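Local coordinates for DUF4595 domain-containing protein (Bacteroides vulgatus, PDB 3TZG), which is of unknown function but folds as a porin-like beta barrel, probably related to the outer-membrane barrel proteins, at residues A[35-40]-A[182-187]; A[32-35]-A[41-44]. All coordinates share one frame; numbering follows the deposited sequence.

How the contacts relate
Both contacts hang on one beta hairpin, made of strands 34-37 and 40-45, which are antiparallel neighbours in the barrel wall. Along the chain the order is 32-35, the turn region 35-40, then 41-44, and only some 140 residues later the helical segment 182-187. Contact 2 zips the two hairpin strands together beyond the turn; contact 1 takes the turn end of the same hairpin and packs it on helix 181-188. Their centres lie about 9 Å apart, they share I35, and K36 CG packs 4.1 Å from P41 CA. Contact 1 thus joins the turn end of the wall hairpin to the helix, while contact 2 lies farther from the centre of the chain.

Contact 1: residues A[35-40]-A[182-187]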
loop_
_atom_site.group_PDB
_atom_site.type_symbol
_atom_site.label_atom_id
_atom_site.label_comp_id
_atom_site.label_asym_id
_atom_site.label_seq_id
_atom_site.Cartn_x
_atom_site.Cartn_y
_atom_site.Cartn_z
ATOM N N ILE A 35 -8.247 -14.158 5.456
ATOM C CA ILE A 35 -9.662 -14.212 5.113
ATOM C C ILE A 35 -10.387 -13.057 5.794
ATOM O O ILE A 35 -11.557 -12.815 5.487
ATOM C CB ILE A 35 -10.307 -15.587 5.418
ATOM C CG1 ILE A 35 -10.049 -16.058 6.854
ATOM C CG2 ILE A 35 -9.819 -16.627 4.392
ATOM C CD1 ILE A 35 -10.890 -17.202 7.266
ATOM N N LYS A 36 -9.670 -12.298 6.650
ATOM C CA LYS A 36 -10.206 -11.125 7.339
ATOM C C LYS A 36 -9.086 -10.198 7.840
ATOM O O LYS A 36 -8.159 -10.679 8.482
ATOM C CB LYS A 36 -11.104 -11.537 8.519
ATOM C CG LYS A 36 -12.471 -10.876 8.413
ATOM C CD LYS A 36 -13.291 -11.009 9.659
ATOM C CE LYS A 36 -14.513 -10.145 9.561
ATOM N NZ LYS A 36 -15.374 -10.254 10.770
ATOM N N TYR A 37 -9.175 -8.881 7.538
ATOM C CA TYR A 37 -8.272 -7.803 7.986
ATOM C C TYR A 37 -9.148 -6.807 8.742
ATOM O O TYR A 37 -9.728 -5.893 8.141
ATOM C CB TYR A 37 -7.498 -7.165 6.801
ATOM C CG TYR A 37 -6.501 -6.085 7.199
ATOM C CD1 TYR A 37 -6.881 -4.751 7.278
ATOM C CD2 TYR A 37 -5.164 -6.393 7.431
ATOM C CE1 TYR A 37 -5.977 -3.764 7.648
ATOM C CE2 TYR A 37 -4.248 -5.410 7.795
ATOM C CZ TYR A 37 -4.661 -4.097 7.910
ATOM O OH TYR A 37 -3.763 -3.116 8.259
ATOM N N GLY A 38 -9.317 -7.055 10.040
ATOM C CA GLY A 38 -10.254 -6.304 10.863
ATOM C C GLY A 38 -11.640 -6.817 10.522
ATOM O O GLY A 38 -11.863 -8.032 10.559
ATOM N N ASP A 39 -12.554 -5.916 10.097
ATOM C CA ASP A 39 -13.917 -6.277 9.662
ATOM C C ASP A 39 -13.982 -6.343 8.137
ATOM O O ASP A 39 -15.060 -6.484 7.553
ATOM C CB ASP A 39 -14.955 -5.281 10.204
ATOM C CG ASP A 39 -15.093 -5.276 11.719
ATOM O OD1 ASP A 39 -15.090 -6.385 12.329
ATOM O OD2 ASP A 39 -15.231 -4.172 12.298
ATOM N N THR A 40 -12.817 -6.261 7.490
ATOM C CA THR A 40 -12.712 -6.312 6.042
ATOM C C THR A 40 -12.443 -7.770 5.623
ATOM O O THR A 40 -11.399 -8.326 5.960
ATOM C CB THR A 40 -11.616 -5.332 5.581
ATOM O OG1 THR A 40 -11.879 -4.055 6.166
ATOM C CG2 THR A 40 -11.514 -5.222 4.074
ATOM N N ASP A 182 -6.731 -0.083 -2.039
ATOM C CA ASP A 182 -6.606 -1.251 -2.903
ATOM C C ASP A 182 -5.117 -1.517 -3.195
ATOM O O ASP A 182 -4.693 -2.674 -3.181
ATOM C CB ASP A 182 -7.420 -1.090 -4.196
ATOM C CG ASP A 182 -7.149 0.160 -4.984
ATOM O OD1 ASP A 182 -7.324 1.271 -4.415
ATOM O OD2 ASP A 182 -6.842 0.039 -6.199
ATOM N N SER A 183 -4.311 -0.449 -3.378
ATOM C CA SER A 183 -2.876 -0.600 -3.604
ATOM C C SER A 183 -2.195 -1.080 -2.314
ATOM O O SER A 183 -1.259 -1.890 -2.381
ATOM C CB SER A 183 -2.260 0.698 -4.107
ATOM O OG SER A 183 -2.470 0.912 -5.501
ATOM N N PHE A 184 -2.704 -0.624 -1.132
ATOM C CA PHE A 184 -2.195 -1.078 0.153
ATOM C C PHE A 184 -2.262 -2.608 0.203
ATOM O O PHE A 184 -1.227 -3.256 0.389
ATOM C CB PHE A 184 -2.976 -0.443 1.311
ATOM C CG PHE A 184 -2.729 -1.109 2.641
ATOM C CD1 PHE A 184 -1.584 -0.828 3.371
ATOM C CD2 PHE A 184 -3.629 -2.046 3.150
ATOM C CE1 PHE A 184 -1.357 -1.448 4.596
ATOM C CE2 PHE A 184 -3.394 -2.672 4.379
ATOM C CZ PHE A 184 -2.270 -2.357 5.097
ATOM N N PHE A 185 -3.471 -3.182 -0.033
ATOM C CA PHE A 185 -3.699 -4.620 -0.032
ATOM C C PHE A 185 -2.907 -5.327 -1.149
ATOM O O PHE A 185 -2.355 -6.411 -0.906
ATOM C CB PHE A 185 -5.188 -4.926 -0.152
ATOM C CG PHE A 185 -5.897 -4.687 1.155
ATOM C CD1 PHE A 185 -5.541 -5.396 2.303
ATOM C CD2 PHE A 185 -6.907 -3.734 1.256
ATOM C CE1 PHE A 185 -6.179 -5.142 3.523
ATOM C CE2 PHE A 185 -7.544 -3.490 2.478
ATOM C CZ PHE A 185 -7.172 -4.194 3.598
ATOM N N TYR A 186 -2.789 -4.692 -2.328
ATOM C CA TYR A 186 -2.006 -5.236 -3.431
ATOM C C TYR A 186 -0.570 -5.526 -2.996
ATOM O O TYR A 186 -0.066 -6.593 -3.321
ATOM C CB TYR A 186 -2.009 -4.270 -4.624
ATOM C CG TYR A 186 -1.018 -4.632 -5.711
ATOM C CD1 TYR A 186 -1.353 -5.539 -6.716
ATOM C CD2 TYR A 186 0.245 -4.049 -5.749
ATOM C CE1 TYR A 186 -0.458 -5.841 -7.744
ATOM C CE2 TYR A 186 1.149 -4.343 -6.772
ATOM C CZ TYR A 186 0.788 -5.232 -7.771
ATOM O OH TYR A 186 1.678 -5.527 -8.766
ATOM N N PHE A 187 0.079 -4.591 -2.258
ATOM C CA PHE A 187 1.443 -4.758 -1.759
ATOM C C PHE A 187 1.481 -5.651 -0.524
ATOM O O PHE A 187 2.307 -6.575 -0.495
ATOM C CB PHE A 187 2.127 -3.407 -1.455
ATOM C CG PHE A 187 2.509 -2.681 -2.730
ATOM C CD1 PHE A 187 3.520 -3.164 -3.550
ATOM C CD2 PHE A 187 1.823 -1.549 -3.135
ATOM C CE1 PHE A 187 3.835 -2.530 -4.752
ATOM C CE2 PHE A 187 2.144 -0.915 -4.350
ATOM C CZ PHE A 187 3.147 -1.412 -5.142
#
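The hydroxyl of Y37 is hydrogen-bonded to that of Y174, whose ring also meets F184 edge-to-face, and it approaches F184 obliquely, Y37 OH to F184 CZ 3.6 Å. The bond to Y174 satisfies the polar end of Y37 inside an otherwise aromatic neighbourhood. Y37 is the hub here: the rings of F184 and F185 both address the same face of it with their edges. F185 comes in almost perpendicular, its plane at 87° to that of Y37 and the centroids 5.3 Å apart. Its CE1 and CZ lie over the CG-CD1 side of the tyrosine, Y37 CD1 to F185 CZ being 3.7 Å. F184 serves the hydroxyl end as a more offset edge-to-face pair, planes at 63°. Within the helix F184 CD2 in turn lies over the centre of the F185 ring, which closes a three-ring cluster. With CG anti to the backbone N (chi1 -177°), Y37 reaches from its strand towards the helix. T40 adds a marginal touch, CG2 to F185 CZ at 4.5 Å. Putting an alanine in place of Y37 would probably leave the edges of F184 and F185 facing a gap and cost the Y174 hydroxyl its partner. Y37 and T40 are the ends of a type II' turn, closed by T40 N to Y37 O at 3.2 Å, with Y37 N to T40 O, 2.8 Å, completing the pair and G38 taking the positive phi at the second position. This hairpin end meets one flank of helix 181-188, where F185 also touches I51 of strand 48-51. Elsewhere on the helix, Y186 and F187 pack on strand 105-114 and D182 salt-bridges K95 of strand 90-102, so the helix bridges separate parts of the barrel wall from within.

Contact 2: residues A[32-35]-A[41-44]; sequences GKII and PVRY
Y44 points its hydroxyl at the carbonyl of I34 and donates to it, Y44 OH to I34 O 2.7 Å. The donor lies in the carbonyl plane on a lone pair, with a C=O...donor angle of 135°, and the oxygen also lies at the edge of the tyrosine ring, in its plane. V42 lies against the same oxygen from its own strand, its CB 3.4 Å from I34 O. Beside it, I34 CG2 meets V42 CG2 at 4.2 Å. This is the buried half of the contact, where I34 continues onto L26, Y28 and L189, and V42 onto I49 and I51. The backbone bond V42 N to I35 O, 3.1 Å, holds the antiparallel hairpin of strands 34-37 and 40-45 together here. I35 also begins a classic beta bulge: it and K36 both face E27 on the adjoining strand 23-28. On the looser, partly exposed side, K33 runs back past Y44 in the opposite direction. Its CD lies over the middle of the tyrosine face, 4.2 Å from the Y44 centroid, as a CH-pi contact. The bends at chi3 and chi4 beyond it bring K33 NZ back off-centre over the ring, 4.4 Å from the centroid of Y44, in a cation-pi contact, and its charge is shared with a salt bridge to D29. At the ring's edge I35 gives just a methyl, I35 CG2 standing 4.3 Å from Y44 CE1.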
loop_
_atom_site.group_PDB
_atom_site.type_symbol
_atom_site.label_atom_id
_atom_site.label_comp_id
_atom_site.label_asym_id
_atom_site.label_seq_id
_atom_site.Cartn_x
_atom_site.Cartn_y
_atom_site.Cartn_z
ATOM N N GLY A 32 -3.351 -20.688 5.277
ATOM C CA GLY A 32 -2.573 -19.505 5.630
ATOM C C GLY A 32 -2.995 -18.256 4.885
ATOM O O GLY A 32 -2.389 -17.190 5.066
ATOM N N LYS A 33 -4.041 -18.374 4.041
ATOM C CA LYS A 33 -4.569 -17.250 3.268
ATOM C C LYS A 33 -5.357 -16.331 4.189
ATOM O O LYS A 33 -6.077 -16.832 5.047
ATOM C CB LYS A 33 -5.433 -17.746 2.098
ATOM C CG LYS A 33 -4.625 -18.520 1.051
ATOM C CD LYS A 33 -5.377 -18.832 -0.261
ATOM C CE LYS A 33 -6.242 -20.075 -0.224
ATOM N NZ LYS A 33 -7.534 -19.825 0.444
ATOM N N ILE A 34 -5.178 -14.998 4.066
ATOM C CA ILE A 34 -5.886 -14.013 4.909
ATOM C C ILE A 34 -7.339 -14.026 4.490
ATOM O O ILE A 34 -7.632 -13.981 3.294
ATOM C CB ILE A 34 -5.263 -12.570 4.862
ATOM C CG1 ILE A 34 -5.850 -11.665 5.984
ATOM C CG2 ILE A 34 -5.344 -11.926 3.456
ATOM C CD1 ILE A 34 -5.186 -10.346 6.216
ATOM N N ILE A 35 -8.247 -14.158 5.456
ATOM C CA ILE A 35 -9.662 -14.212 5.113
ATOM C C ILE A 35 -10.387 -13.057 5.794
ATOM O O ILE A 35 -11.557 -12.815 5.487
ATOM C CB ILE A 35 -10.307 -15.587 5.418
ATOM C CG1 ILE A 35 -10.049 -16.058 6.854
ATOM C CG2 ILE A 35 -9.819 -16.627 4.392
ATOM C CD1 ILE A 35 -10.890 -17.202 7.266
ATOM N N PRO A 41 -13.379 -8.417 4.908
ATOM C CA PRO A 41 -13.136 -9.809 4.486
ATOM C C PRO A 41 -12.364 -9.897 3.148
ATOM O O PRO A 41 -12.403 -8.977 2.318
ATOM C CB PRO A 41 -14.553 -10.378 4.347
ATOM C CG PRO A 41 -15.394 -9.201 3.971
ATOM C CD PRO A 41 -14.694 -7.932 4.445
ATOM N N VAL A 42 -11.670 -11.026 2.946
ATOM C CA VAL A 42 -10.909 -11.329 1.732
ATOM C C VAL A 42 -11.420 -12.685 1.194
ATOM O O VAL A 42 -11.247 -13.707 1.872
ATOM C CB VAL A 42 -9.375 -11.324 2.012
ATOM C CG1 VAL A 42 -8.581 -11.724 0.773
ATOM C CG2 VAL A 42 -8.898 -9.972 2.548
ATOM N N ARG A 43 -12.089 -12.691 0.019
ATOM C CA ARG A 43 -12.614 -13.929 -0.575
ATOM C C ARG A 43 -11.782 -14.369 -1.769
ATOM O O ARG A 43 -11.250 -13.524 -2.487
ATOM C CB ARG A 43 -14.073 -13.772 -1.013
ATOM C CG ARG A 43 -15.051 -13.437 0.098
ATOM C CD ARG A 43 -16.404 -13.047 -0.472
ATOM N NE ARG A 43 -17.195 -12.310 0.516
ATOM C CZ ARG A 43 -17.185 -10.986 0.660
ATOM N NH1 ARG A 43 -16.436 -10.228 -0.139
ATOM N NH2 ARG A 43 -17.925 -10.409 1.600
ATOM N N TYR A 44 -11.693 -15.693 -2.004
ATOM C CA TYR A 44 -10.935 -16.256 -3.130
ATOM C C TYR A 44 -11.852 -17.156 -3.966
ATOM O O TYR A 44 -12.282 -18.220 -3.507
ATOM C CB TYR A 44 -9.696 -17.032 -2.646
ATOM C CG TYR A 44 -8.802 -16.275 -1.691
ATOM C CD1 TYR A 44 -9.056 -16.272 -0.323
ATOM C CD2 TYR A 44 -7.657 -15.626 -2.141
ATOM C CE1 TYR A 44 -8.233 -15.586 0.567
ATOM C CE2 TYR A 44 -6.814 -14.952 -1.258
ATOM C CZ TYR A 44 -7.107 -14.939 0.097
ATOM O OH TYR A 44 -6.299 -14.276 0.986
#